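Local coordinates for protein phosphoribosylaminoimidazole carboxylase, ATPase subunit (Thermus thermophilus, PDB 3AW8) that probably catalyses the ATP-dependent carboxylation of 5-aminoimidazole ribonucleotide with bicarbonate to N5-carboxyaminoimidazole ribonucleotide in purine biosynthesis, and binds AMP, at residues A[267-271]-A[272-276]; A[13-16]-A[17-21]; A[280-283]-A[284-288]; A[237-240]-A[241-245]. All blocks are in the same frame, centred on the assembly; numbering follows the deposited sequence.

Interaction 1: residues A[267-271]-A[272-276]; sequences GHWTI and EGAET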
ATOM      1  N   GLY A 267     -11.592  -8.757   5.629  1.00 36.43           N
ATOM      2  CA  GLY A 267     -10.471  -8.064   6.240  1.00 35.06           C
ATOM      3  C   GLY A 267      -9.747  -7.076   5.339  1.00 37.11           C
ATOM      4  O   GLY A 267      -8.729  -6.502   5.736  1.00 36.06           O
ATOM      5  N   HIS A 268     -10.260  -6.860   4.131  1.00 36.54           N
ATOM      6  CA  HIS A 268      -9.604  -5.943   3.218  1.00 37.36           C
ATOM      7  C   HIS A 268      -9.517  -4.545   3.779  1.00 38.00           C
ATOM      8  O   HIS A 268      -8.692  -3.754   3.332  1.00 40.42           O
ATOM      9  CB  HIS A 268     -10.316  -5.916   1.874  1.00 39.47           C
ATOM     10  CG  HIS A 268     -10.294  -7.229   1.166  1.00 40.33           C
ATOM     11  ND1 HIS A 268      -9.388  -8.221   1.476  1.00 39.65           N
ATOM     12  CD2 HIS A 268     -11.056  -7.714   0.157  1.00 40.24           C
ATOM     13  CE1 HIS A 268      -9.595  -9.262   0.689  1.00 39.92           C
ATOM     14  NE2 HIS A 268     -10.601  -8.980  -0.120  1.00 40.89           N
ATOM     15  N   TRP A 269     -10.357  -4.234   4.761  1.00 37.64           N
ATOM     16  CA  TRP A 269     -10.340  -2.898   5.364  1.00 37.72           C
ATOM     17  C   TRP A 269      -9.039  -2.639   6.139  1.00 38.87           C
ATOM     18  O   TRP A 269      -8.716  -1.490   6.447  1.00 37.84           O
ATOM     19  CB  TRP A 269     -11.520  -2.719   6.319  1.00 36.08           C
ATOM     20  CG  TRP A 269     -11.484  -3.673   7.472  1.00 36.91           C
ATOM     21  CD1 TRP A 269     -11.973  -4.949   7.495  1.00 36.41           C
ATOM     22  CD2 TRP A 269     -10.862  -3.459   8.743  1.00 36.37           C
ATOM     23  NE1 TRP A 269     -11.690  -5.543   8.700  1.00 36.93           N
ATOM     24  CE2 TRP A 269     -11.009  -4.651   9.486  1.00 37.06           C
ATOM     25  CE3 TRP A 269     -10.189  -2.379   9.325  1.00 38.39           C
ATOM     26  CZ2 TRP A 269     -10.510  -4.792  10.788  1.00 36.67           C
ATOM     27  CZ3 TRP A 269      -9.686  -2.522  10.624  1.00 39.06           C
ATOM     28  CH2 TRP A 269      -9.853  -3.721  11.338  1.00 37.59           C
ATOM     29  N   THR A 270      -8.294  -3.701   6.450  1.00 37.53           N
ATOM     30  CA  THR A 270      -7.062  -3.541   7.208  1.00 38.77           C
ATOM     31  C   THR A 270      -5.924  -2.908   6.418  1.00 40.47           C
ATOM     32  O   THR A 270      -4.898  -2.527   6.998  1.00 39.72           O
ATOM     33  CB  THR A 270      -6.565  -4.883   7.812  1.00 39.69           C
ATOM     34  OG1 THR A 270      -6.153  -5.768   6.766  1.00 39.57           O
ATOM     35  CG2 THR A 270      -7.665  -5.544   8.639  1.00 38.43           C
ATOM     36  N   ILE A 271      -6.093  -2.783   5.101  1.00 40.63           N
ATOM     37  CA  ILE A 271      -5.048  -2.168   4.289  1.00 40.47           C
ATOM     38  C   ILE A 271      -4.823  -0.717   4.723  1.00 39.85           C
ATOM     39  O   ILE A 271      -3.693  -0.266   4.811  1.00 41.97           O
ATOM     40  CB  ILE A 271      -5.386  -2.225   2.786  1.00 40.81           C
ATOM     41  CG1 ILE A 271      -5.535  -3.683   2.345  1.00 37.51           C
ATOM     42  CG2 ILE A 271      -4.266  -1.585   1.976  1.00 37.63           C
ATOM     43  CD1 ILE A 271      -5.861  -3.843   0.880  1.00 33.85           C
ATOM     44  N   GLU A 272      -5.897   0.014   4.995  1.00 41.74           N
ATOM     45  CA  GLU A 272      -5.761   1.391   5.463  1.00 43.71           C
ATOM     46  C   GLU A 272      -6.406   1.608   6.836  1.00 43.77           C
ATOM     47  O   GLU A 272      -6.044   2.542   7.543  1.00 45.22           O
ATOM     48  CB  GLU A 272      -6.340   2.380   4.452  1.00 42.29           C
ATOM     49  CG  GLU A 272      -7.519   1.851   3.703  1.00 49.37           C
ATOM     50  CD  GLU A 272      -7.118   1.244   2.380  1.00 51.63           C
ATOM     51  OE1 GLU A 272      -7.613   0.145   2.056  1.00 54.64           O
ATOM     52  OE2 GLU A 272      -6.311   1.873   1.663  1.00 50.55           O
ATOM     53  N   GLY A 273      -7.330   0.728   7.223  1.00 43.56           N
ATOM     54  CA  GLY A 273      -7.997   0.859   8.513  1.00 44.36           C
ATOM     55  C   GLY A 273      -7.366   0.192   9.738  1.00 46.23           C
ATOM     56  O   GLY A 273      -7.933   0.245  10.832  1.00 46.12           O
ATOM     57  N   ALA A 274      -6.213  -0.451   9.574  1.00 45.51           N
ATOM     58  CA  ALA A 274      -5.536  -1.096  10.699  1.00 45.79           C
ATOM     59  C   ALA A 274      -4.057  -0.753  10.580  1.00 46.90           C
ATOM     60  O   ALA A 274      -3.578  -0.456   9.489  1.00 49.37           O
ATOM     61  CB  ALA A 274      -5.741  -2.601  10.657  1.00 42.86           C
ATOM     62  N   GLU A 275      -3.324  -0.791  11.684  1.00 45.79           N
ATOM     63  CA  GLU A 275      -1.917  -0.433  11.623  1.00 46.03           C
ATOM     64  C   GLU A 275      -1.111  -1.352  10.721  1.00 44.74           C
ATOM     65  O   GLU A 275      -0.080  -0.953  10.175  1.00 45.81           O
ATOM     66  CB  GLU A 275      -1.300  -0.407  13.025  1.00 47.78           C
ATOM     67  CG  GLU A 275      -0.031   0.437  13.081  1.00 53.44           C
ATOM     68  CD  GLU A 275      -0.277   1.879  12.645  1.00 56.34           C
ATOM     69  OE1 GLU A 275       0.682   2.560  12.206  1.00 55.66           O
ATOM     70  OE2 GLU A 275      -1.439   2.335  12.753  1.00 58.97           O
ATOM     71  N   THR A 276      -1.577  -2.585  10.569  1.00 42.82           N
ATOM     72  CA  THR A 276      -0.896  -3.566   9.734  1.00 40.95           C
ATOM     73  C   THR A 276      -1.972  -4.335   9.004  1.00 40.45           C
ATOM     74  O   THR A 276      -2.912  -4.838   9.626  1.00 40.47           O
ATOM     75  CB  THR A 276      -0.073  -4.574  10.571  1.00 42.50           C
ATOM     76  OG1 THR A 276       0.750  -3.875  11.510  1.00 44.23           O
ATOM     77  CG2 THR A 276       0.821  -5.406   9.662  1.00 42.64           C
TER
HETATM   78  O   HOH W   1      -8.959  -1.801   1.490  1.00 32.73           O
HETATM   79  O   HOH W   2      -2.187  -1.123   7.163  1.00 50.14           O
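The first torsion of W269 (chi1 62°) sets CG between the backbone N and the carbonyl carbon, and the indole is thereby laid along the following turn, where CZ3 meets CB of A274 at 3.9 Å. The carbonyl O of G273 approaches the ring in its plane, at the edge, 3.3 Å from CZ3 of W269. T270 has the same kind of rotation (chi1 67°): its OG1 lies between N and the carbonyl carbon and donates to G267 O at 2.9 Å, while CG2 lies over one face of the W269 indole and CB touches CB of A274 at 3.7 Å. A threonine suits this place because one branch is polar and the other apolar.

G267 to T270 form a type I turn, and G267 O is gripped twice, by N and by OG1 of T270. A short, weakly bonded helical turn follows, in which G273 N donates to W269 O at 2.7 Å. A water lies between H268 O and E272 OE1, though its doubtfully short approach to OE1 makes the bridge unsure; the firm partner of OE1 is H324.

W269 rests on P197 and V199 of strand 193-204, T270 and A274 on Y196 of the same strand. T270 OG1 also bonds N of Q278 at the start of helix 278-287, and H268 and I271 pack against M13 of helix 9-18.

Interaction 2: residues A[13-16]-A[17-21]; sequences MLAL and AGYPL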
ATOM      1  N   MET A  13      -3.088  -8.973  -3.728  1.00 26.56           N
ATOM      2  CA  MET A  13      -2.876  -8.099  -2.588  1.00 28.67           C
ATOM      3  C   MET A  13      -1.742  -8.536  -1.676  1.00 27.87           C
ATOM      4  O   MET A  13      -1.070  -7.684  -1.100  1.00 27.10           O
ATOM      5  CB  MET A  13      -4.190  -7.883  -1.845  1.00 29.60           C
ATOM      6  CG  MET A  13      -5.149  -7.052  -2.705  1.00 29.63           C
ATOM      7  SD  MET A  13      -6.636  -6.519  -1.878  1.00 33.06           S
ATOM      8  CE  MET A  13      -7.702  -7.981  -2.135  1.00 27.93           C
ATOM      9  N   LEU A  14      -1.506  -9.844  -1.563  1.00 28.71           N
ATOM     10  CA  LEU A  14      -0.372 -10.337  -0.772  1.00 29.46           C
ATOM     11  C   LEU A  14       0.916  -9.783  -1.405  1.00 30.43           C
ATOM     12  O   LEU A  14       1.795  -9.246  -0.716  1.00 29.90           O
ATOM     13  CB  LEU A  14      -0.316 -11.865  -0.785  1.00 29.82           C
ATOM     14  CG  LEU A  14      -1.306 -12.562   0.151  1.00 32.86           C
ATOM     15  CD1 LEU A  14      -1.464 -14.039  -0.214  1.00 29.80           C
ATOM     16  CD2 LEU A  14      -0.810 -12.388   1.580  1.00 31.52           C
ATOM     17  N   ALA A  15       1.020  -9.892  -2.726  1.00 30.63           N
ATOM     18  CA  ALA A  15       2.209  -9.399  -3.406  1.00 30.81           C
ATOM     19  C   ALA A  15       2.398  -7.889  -3.219  1.00 31.46           C
ATOM     20  O   ALA A  15       3.510  -7.435  -2.934  1.00 30.60           O
ATOM     21  CB  ALA A  15       2.156  -9.757  -4.897  1.00 28.81           C
ATOM     22  N   LEU A  16       1.324  -7.114  -3.374  1.00 32.58           N
ATOM     23  CA  LEU A  16       1.422  -5.654  -3.209  1.00 33.29           C
ATOM     24  C   LEU A  16       1.852  -5.304  -1.797  1.00 34.07           C
ATOM     25  O   LEU A  16       2.586  -4.343  -1.591  1.00 34.57           O
ATOM     26  CB  LEU A  16       0.089  -4.966  -3.528  1.00 30.35           C
ATOM     27  CG  LEU A  16      -0.348  -5.095  -5.000  1.00 32.96           C
ATOM     28  CD1 LEU A  16      -1.750  -4.511  -5.191  1.00 32.76           C
ATOM     29  CD2 LEU A  16       0.652  -4.394  -5.896  1.00 25.08           C
ATOM     30  N   ALA A  17       1.410  -6.093  -0.822  1.00 34.81           N
ATOM     31  CA  ALA A  17       1.797  -5.832   0.557  1.00 36.97           C
ATOM     32  C   ALA A  17       3.236  -6.302   0.820  1.00 37.88           C
ATOM     33  O   ALA A  17       3.897  -5.812   1.732  1.00 40.38           O
ATOM     34  CB  ALA A  17       0.818  -6.524   1.522  1.00 33.83           C
ATOM     35  N   GLY A  18       3.725  -7.232   0.003  1.00 38.06           N
ATOM     36  CA  GLY A  18       5.065  -7.760   0.197  1.00 35.75           C
ATOM     37  C   GLY A  18       6.219  -7.020  -0.451  1.00 36.60           C
ATOM     38  O   GLY A  18       7.343  -7.044   0.066  1.00 37.68           O
ATOM     39  N   TYR A  19       5.980  -6.373  -1.586  1.00 35.51           N
ATOM     40  CA  TYR A  19       7.063  -5.650  -2.248  1.00 33.30           C
ATOM     41  C   TYR A  19       7.721  -4.595  -1.339  1.00 33.06           C
ATOM     42  O   TYR A  19       8.930  -4.390  -1.400  1.00 33.46           O
ATOM     43  CB  TYR A  19       6.558  -5.008  -3.540  1.00 32.86           C
ATOM     44  CG  TYR A  19       6.367  -5.992  -4.664  1.00 33.97           C
ATOM     45  CD1 TYR A  19       7.449  -6.723  -5.168  1.00 34.92           C
ATOM     46  CD2 TYR A  19       5.107  -6.213  -5.222  1.00 35.27           C
ATOM     47  CE1 TYR A  19       7.287  -7.649  -6.194  1.00 31.12           C
ATOM     48  CE2 TYR A  19       4.931  -7.140  -6.252  1.00 35.13           C
ATOM     49  CZ  TYR A  19       6.029  -7.853  -6.732  1.00 34.21           C
ATOM     50  OH  TYR A  19       5.869  -8.759  -7.750  1.00 34.00           O
ATOM     51  N   PRO A  20       6.937  -3.906  -0.492  1.00 32.06           N
ATOM     52  CA  PRO A  20       7.577  -2.908   0.370  1.00 33.55           C
ATOM     53  C   PRO A  20       8.572  -3.560   1.323  1.00 36.17           C
ATOM     54  O   PRO A  20       9.455  -2.888   1.857  1.00 38.21           O
ATOM     55  CB  PRO A  20       6.401  -2.276   1.108  1.00 32.33           C
ATOM     56  CG  PRO A  20       5.290  -2.402   0.113  1.00 31.79           C
ATOM     57  CD  PRO A  20       5.471  -3.804  -0.410  1.00 29.79           C
ATOM     58  N   LEU A  21       8.425  -4.867   1.539  1.00 35.81           N
ATOM     59  CA  LEU A  21       9.332  -5.602   2.416  1.00 37.67           C
ATOM     60  C   LEU A  21      10.446  -6.222   1.583  1.00 38.71           C
ATOM     61  O   LEU A  21      11.195  -7.065   2.062  1.00 39.05           O
ATOM     62  CB  LEU A  21       8.586  -6.704   3.178  1.00 37.47           C
ATOM     63  CG  LEU A  21       7.559  -6.257   4.225  1.00 39.04           C
ATOM     64  CD1 LEU A  21       6.790  -7.446   4.727  1.00 39.67           C
ATOM     65  CD2 LEU A  21       8.256  -5.574   5.381  1.00 42.29           C
TER
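A15 and Y19 meet at the C-terminal end of helix 9-18, the helix of a beta-alpha-beta crossover (strand 2-5, helix 9-18, strand 25-29) in the Rossmann-like preATP-grasp domain.

Backbone hydrogen bonds make up the polar part. A17 N donates to M13 O, and Y19 N donates to A15 O at 3.0 Å, both in the i to i+4 pattern. Between them G18 N makes weak bonds to both L14 O and A15 O. Beyond it the chain rolls into a type I turn, in which L21 N bonds G18 O at 2.8 Å.

The apolar part is carried by the tyrosine ring. With CG beside its own N and anti to the carbonyl carbon (chi1 -75°), the ring of Y19 runs back beside A15, its CE2 4.0 Å from A15 CB. The methyl of A15 suits this close approach, and it also touches F25 and F27 of strand 25-29. At the far end Y19 OH bonds V39 O. With a phenylalanine here the hydroxyl is gone, and V39 O would probably be left without that mate.

The second subunit also meets this turn: its R12 bonds Y19 O, and its H324 packs on P20. Proline has no N-H to offer at the helix end, so L16 O meets a carbon instead, P20 CD at 3.2 Å.

Interaction 3: residues A[280-283]-A[284-288]; sequences ENHL and RAVLG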
ATOM      1  N   GLU A 280       0.048  -8.003   4.983  1.00 36.37           N
ATOM      2  CA  GLU A 280       1.406  -7.872   5.473  1.00 37.49           C
ATOM      3  C   GLU A 280       1.643  -8.838   6.641  1.00 38.56           C
ATOM      4  O   GLU A 280       2.689  -9.485   6.720  1.00 38.80           O
ATOM      5  CB  GLU A 280       1.704  -6.437   5.916  1.00 38.26           C
ATOM      6  CG  GLU A 280       3.134  -6.299   6.451  1.00 43.32           C
ATOM      7  CD  GLU A 280       3.509  -4.896   6.895  1.00 46.07           C
ATOM      8  OE1 GLU A 280       4.458  -4.782   7.700  1.00 46.71           O
ATOM      9  OE2 GLU A 280       2.881  -3.913   6.440  1.00 47.89           O
ATOM     10  N   ASN A 281       0.671  -8.946   7.542  1.00 38.90           N
ATOM     11  CA  ASN A 281       0.815  -9.840   8.687  1.00 39.89           C
ATOM     12  C   ASN A 281       0.932 -11.306   8.288  1.00 39.50           C
ATOM     13  O   ASN A 281       1.705 -12.061   8.893  1.00 38.15           O
ATOM     14  CB  ASN A 281      -0.350  -9.651   9.662  1.00 39.99           C
ATOM     15  CG  ASN A 281       0.075  -8.946  10.939  1.00 41.16           C
ATOM     16  OD1 ASN A 281      -0.757  -8.432  11.686  1.00 44.40           O
ATOM     17  ND2 ASN A 281       1.377  -8.929  11.197  1.00 39.47           N
ATOM     18  N   HIS A 282       0.171 -11.708   7.275  1.00 37.44           N
ATOM     19  CA  HIS A 282       0.230 -13.083   6.819  1.00 36.95           C
ATOM     20  C   HIS A 282       1.654 -13.343   6.376  1.00 37.74           C
ATOM     21  O   HIS A 282       2.242 -14.372   6.701  1.00 37.11           O
ATOM     22  CB  HIS A 282      -0.710 -13.314   5.641  1.00 35.78           C
ATOM     23  CG  HIS A 282      -0.686 -14.719   5.121  1.00 36.16           C
ATOM     24  ND1 HIS A 282      -1.369 -15.750   5.729  1.00 34.62           N
ATOM     25  CD2 HIS A 282      -0.043 -15.268   4.062  1.00 34.70           C
ATOM     26  CE1 HIS A 282      -1.149 -16.871   5.067  1.00 34.27           C
ATOM     27  NE2 HIS A 282      -0.348 -16.607   4.052  1.00 35.51           N
ATOM     28  N   LEU A 283       2.200 -12.385   5.635  1.00 37.67           N
ATOM     29  CA  LEU A 283       3.557 -12.475   5.123  1.00 38.97           C
ATOM     30  C   LEU A 283       4.562 -12.515   6.272  1.00 39.71           C
ATOM     31  O   LEU A 283       5.488 -13.330   6.267  1.00 40.24           O
ATOM     32  CB  LEU A 283       3.843 -11.278   4.202  1.00 38.39           C
ATOM     33  CG  LEU A 283       3.943 -11.465   2.678  1.00 37.83           C
ATOM     34  CD1 LEU A 283       3.119 -12.641   2.203  1.00 34.17           C
ATOM     35  CD2 LEU A 283       3.491 -10.172   2.002  1.00 36.65           C
ATOM     36  N   ARG A 284       4.380 -11.639   7.253  1.00 38.96           N
ATOM     37  CA  ARG A 284       5.289 -11.601   8.389  1.00 40.85           C
ATOM     38  C   ARG A 284       5.240 -12.931   9.137  1.00 40.97           C
ATOM     39  O   ARG A 284       6.279 -13.478   9.522  1.00 38.34           O
ATOM     40  CB  ARG A 284       4.937 -10.420   9.310  1.00 42.05           C
ATOM     41  CG  ARG A 284       5.316  -9.083   8.679  1.00 44.36           C
ATOM     42  CD  ARG A 284       4.609  -7.871   9.280  1.00 46.12           C
ATOM     43  NE  ARG A 284       5.239  -7.399  10.508  1.00 49.06           N
ATOM     44  CZ  ARG A 284       5.167  -6.150  10.961  1.00 48.92           C
ATOM     45  NH1 ARG A 284       4.497  -5.220  10.293  1.00 47.73           N
ATOM     46  NH2 ARG A 284       5.761  -5.833  12.099  1.00 51.70           N
ATOM     47  N   ALA A 285       4.033 -13.461   9.305  1.00 40.53           N
ATOM     48  CA  ALA A 285       3.848 -14.733   9.984  1.00 40.99           C
ATOM     49  C   ALA A 285       4.610 -15.865   9.305  1.00 43.37           C
ATOM     50  O   ALA A 285       5.518 -16.443   9.897  1.00 45.37           O
ATOM     51  CB  ALA A 285       2.377 -15.082  10.050  1.00 40.35           C
ATOM     52  N   VAL A 286       4.257 -16.179   8.062  1.00 43.87           N
ATOM     53  CA  VAL A 286       4.907 -17.280   7.358  1.00 43.66           C
ATOM     54  C   VAL A 286       6.401 -17.078   7.168  1.00 45.24           C
ATOM     55  O   VAL A 286       7.125 -18.020   6.831  1.00 46.01           O
ATOM     56  CB  VAL A 286       4.269 -17.528   5.963  1.00 43.68           C
ATOM     57  CG1 VAL A 286       2.759 -17.678   6.100  1.00 41.37           C
ATOM     58  CG2 VAL A 286       4.632 -16.400   5.001  1.00 42.84           C
ATOM     59  N   LEU A 287       6.866 -15.855   7.385  1.00 45.29           N
ATOM     60  CA  LEU A 287       8.282 -15.550   7.200  1.00 46.26           C
ATOM     61  C   LEU A 287       9.068 -15.650   8.501  1.00 47.45           C
ATOM     62  O   LEU A 287      10.294 -15.689   8.488  1.00 48.31           O
ATOM     63  CB  LEU A 287       8.435 -14.150   6.586  1.00 44.43           C
ATOM     64  CG  LEU A 287       9.225 -14.015   5.275  1.00 43.01           C
ATOM     65  CD1 LEU A 287       9.096 -15.265   4.434  1.00 38.90           C
ATOM     66  CD2 LEU A 287       8.719 -12.796   4.514  1.00 41.33           C
ATOM     67  N   GLY A 288       8.355 -15.707   9.621  1.00 48.77           N
ATOM     68  CA  GLY A 288       9.015 -15.806  10.908  1.00 48.78           C
ATOM     69  C   GLY A 288       9.434 -14.451  11.436  1.00 49.73           C
ATOM     70  O   GLY A 288      10.294 -14.353  12.304  1.00 51.77           O
TER
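Helix 278-287 supplies this contact, with an i to i+4 salt bridge between E280 and R284 on one flank, a histidine-valine CH-pi pair on another, and a Schellman motif at its C-terminal end. The glutamate chain is fully extended, its CG anti to the backbone N (chi1 179°), and this carries OE1 to NH1 of R284, one turn on, at 2.6 Å. The bond is weak in angle, but the carboxylate comes to the edge of the guanidinium, and the two planes are only 21° apart. Below the charges the aliphatic parts touch, E280 CG lying 3.6 Å from R284 CD. The arginine bends at its third torsion to reach this position, and its NE bonds P290 O.

H282 sends its imidazole the other way. CG1 of V286 sits over one face, 4.1 Å from the ring centroid and offset toward the rim, a place where a branched aliphatic side chain fits well. The backbone beneath is regular: R284 N donates to E280 O at 2.8 Å, and V286 N to H282 O at 3.0 Å. The bond from L287 N to L283 O is weak. G288 then takes a positive phi, a conformation suited to glycine, and its N closes on A285 O at 2.9 Å.

Both nitrogens of H282 are satisfied, ND1 by V242 N and NE2 by T64 OG1. If ND1 accepts from the V242 amide, as its distance suggests, the ring is probably neutral with its proton on NE2, while E280 probably offsets much of the charge of R284.

Interaction 4: residues A[237-240]-A[241-245]; sequences LDYV and GVLAL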
ATOM      1  N   LEU A 237      -3.970 -26.602  15.231  1.00 58.56           N
ATOM      2  CA  LEU A 237      -3.509 -26.893  13.874  1.00 56.94           C
ATOM      3  C   LEU A 237      -2.063 -26.507  13.608  1.00 57.16           C
ATOM      4  O   LEU A 237      -1.555 -26.755  12.514  1.00 56.67           O
ATOM      5  CB  LEU A 237      -4.380 -26.154  12.857  1.00 55.63           C
ATOM      6  CG  LEU A 237      -5.852 -26.510  12.659  1.00 55.28           C
ATOM      7  CD1 LEU A 237      -6.578 -25.319  12.046  1.00 53.54           C
ATOM      8  CD2 LEU A 237      -5.970 -27.740  11.777  1.00 53.61           C
ATOM      9  N   ASP A 238      -1.397 -25.908  14.591  1.00 58.26           N
ATOM     10  CA  ASP A 238      -0.020 -25.455  14.391  1.00 59.90           C
ATOM     11  C   ASP A 238      -0.069 -24.475  13.228  1.00 58.05           C
ATOM     12  O   ASP A 238       0.766 -24.492  12.322  1.00 56.75           O
ATOM     13  CB  ASP A 238       0.894 -26.628  14.045  1.00 64.61           C
ATOM     14  CG  ASP A 238       1.695 -27.101  15.237  1.00 70.36           C
ATOM     15  OD1 ASP A 238       1.096 -27.642  16.200  1.00 73.02           O
ATOM     16  OD2 ASP A 238       2.931 -26.915  15.212  1.00 73.97           O
ATOM     17  N   TYR A 239      -1.081 -23.620  13.279  1.00 56.61           N
ATOM     18  CA  TYR A 239      -1.333 -22.634  12.251  1.00 54.47           C
ATOM     19  C   TYR A 239      -0.240 -21.585  12.153  1.00 53.85           C
ATOM     20  O   TYR A 239       0.286 -21.112  13.161  1.00 54.43           O
ATOM     21  CB  TYR A 239      -2.671 -21.936  12.515  1.00 52.11           C
ATOM     22  CG  TYR A 239      -3.307 -21.366  11.268  1.00 50.93           C
ATOM     23  CD1 TYR A 239      -4.124 -22.153  10.461  1.00 50.16           C
ATOM     24  CD2 TYR A 239      -3.061 -20.051  10.873  1.00 49.76           C
ATOM     25  CE1 TYR A 239      -4.681 -21.648   9.295  1.00 50.44           C
ATOM     26  CE2 TYR A 239      -3.613 -19.536   9.703  1.00 48.67           C
ATOM     27  CZ  TYR A 239      -4.422 -20.339   8.922  1.00 48.67           C
ATOM     28  OH  TYR A 239      -4.997 -19.836   7.787  1.00 44.98           O
ATOM     29  N   VAL A 240       0.098 -21.236  10.920  1.00 52.08           N
ATOM     30  CA  VAL A 240       1.090 -20.211  10.653  1.00 51.22           C
ATOM     31  C   VAL A 240       0.504 -19.358   9.547  1.00 50.11           C
ATOM     32  O   VAL A 240       0.194 -19.853   8.459  1.00 49.67           O
ATOM     33  CB  VAL A 240       2.423 -20.797  10.178  1.00 51.24           C
ATOM     34  CG1 VAL A 240       3.424 -19.676   9.969  1.00 49.98           C
ATOM     35  CG2 VAL A 240       2.938 -21.800  11.202  1.00 51.38           C
ATOM     36  N   GLY A 241       0.333 -18.079   9.845  1.00 48.81           N
ATOM     37  CA  GLY A 241      -0.236 -17.166   8.874  1.00 46.89           C
ATOM     38  C   GLY A 241      -1.522 -16.575   9.401  1.00 45.19           C
ATOM     39  O   GLY A 241      -1.741 -16.504  10.615  1.00 45.10           O
ATOM     40  N   VAL A 242      -2.378 -16.141   8.490  1.00 43.39           N
ATOM     41  CA  VAL A 242      -3.644 -15.556   8.885  1.00 42.19           C
ATOM     42  C   VAL A 242      -4.779 -16.555   8.751  1.00 43.50           C
ATOM     43  O   VAL A 242      -4.898 -17.264   7.755  1.00 43.79           O
ATOM     44  CB  VAL A 242      -3.939 -14.291   8.067  1.00 40.87           C
ATOM     45  CG1 VAL A 242      -5.395 -13.855   8.253  1.00 39.11           C
ATOM     46  CG2 VAL A 242      -2.988 -13.187   8.510  1.00 37.43           C
ATOM     47  N   LEU A 243      -5.609 -16.600   9.783  1.00 44.76           N
ATOM     48  CA  LEU A 243      -6.743 -17.506   9.842  1.00 44.79           C
ATOM     49  C   LEU A 243      -8.008 -16.656  10.004  1.00 45.41           C
ATOM     50  O   LEU A 243      -8.032 -15.720  10.798  1.00 46.80           O
ATOM     51  CB  LEU A 243      -6.528 -18.454  11.030  1.00 44.37           C
ATOM     52  CG  LEU A 243      -7.455 -19.615  11.382  1.00 44.43           C
ATOM     53  CD1 LEU A 243      -8.471 -19.149  12.385  1.00 46.79           C
ATOM     54  CD2 LEU A 243      -8.103 -20.172  10.133  1.00 44.01           C
ATOM     55  N   ALA A 244      -9.046 -16.962   9.230  1.00 45.04           N
ATOM     56  CA  ALA A 244     -10.294 -16.211   9.303  1.00 44.83           C
ATOM     57  C   ALA A 244     -11.423 -17.085   9.832  1.00 46.10           C
ATOM     58  O   ALA A 244     -11.787 -18.100   9.229  1.00 43.78           O
ATOM     59  CB  ALA A 244     -10.658 -15.658   7.930  1.00 44.34           C
ATOM     60  N   LEU A 245     -11.975 -16.673  10.967  1.00 46.89           N
ATOM     61  CA  LEU A 245     -13.064 -17.389  11.613  1.00 46.95           C
ATOM     62  C   LEU A 245     -14.357 -16.582  11.542  1.00 46.73           C
ATOM     63  O   LEU A 245     -14.409 -15.434  11.978  1.00 46.10           O
ATOM     64  CB  LEU A 245     -12.701 -17.657  13.074  1.00 46.43           C
ATOM     65  CG  LEU A 245     -12.260 -19.066  13.482  1.00 47.70           C
ATOM     66  CD1 LEU A 245     -11.529 -19.750  12.340  1.00 45.26           C
ATOM     67  CD2 LEU A 245     -11.392 -18.977  14.740  1.00 44.92           C
TER
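Y239 lies against L243 where the chain, having left helix 220-237 through a Schellman motif with D238 at positive phi, turns into strand 241-250 of the ATP-grasp domain. CB of Y239 points to the strand, and with CG anti to the backbone N (chi1 -155°) the ring reaches forward alongside the first strand residues. CD2 is the first ring atom to meet it, 3.8 Å from G241 O, which comes in the ring plane at the edge. One step further, CE2 touches CB of L243 at 3.4 Å. Across the ring, CE1 meets CD2 of the same leucine at 3.8 Å, and CZ is near its CB. L243 thus lies over one face, its CB 3.7 Å from the ring centroid in a CH-pi contact offset toward the rim. At the tip, Y239 OH donates to V242 O at 2.6 Å, although the exact place of that hydroxyl is less sure.

Tyrosine suits the site because it offers a flat apolar body to leucine and a donor to the backbone beyond it. Replaced by an alanine, it would probably leave V242 O without this donor and open a gap beneath L243. The ring also packs on A90 of helix 88-94 and on P86 and P261.

G241 suits its place, since at its backbone angles a CB would be jammed against V240 O. Beside it, V240 points away from the strand residues 241-245, and its CG1 packs 3.8 Å from CA of V286 in helix 278-287.

Overall arrangement
All four contacts are local and largely buried, each within a helix, a turn or a strand entry. Interactions 2 and 3 lie on neighbouring helices, 9-18 and 278-287, with centres about 11 Å apart: L283 CD2 packs on G18 CA at 3.4 Å. Interaction 3 also touches interaction 4, tying helix 278-287 to strand 241-250, and interaction 1, whose T276 packs on R284 and N281. Interaction 1 further meets interaction 2 through M13. Interactions 1 and 2 share the subunit interface, interaction 3 reaches it through R284 alone, and interaction 4 touches no other chain. Chemistry follows place: turn bonds and indole packing in 1, helix-end bonding in 2, an ion pair in 3, tyrosine-leucine CH-pi in 4.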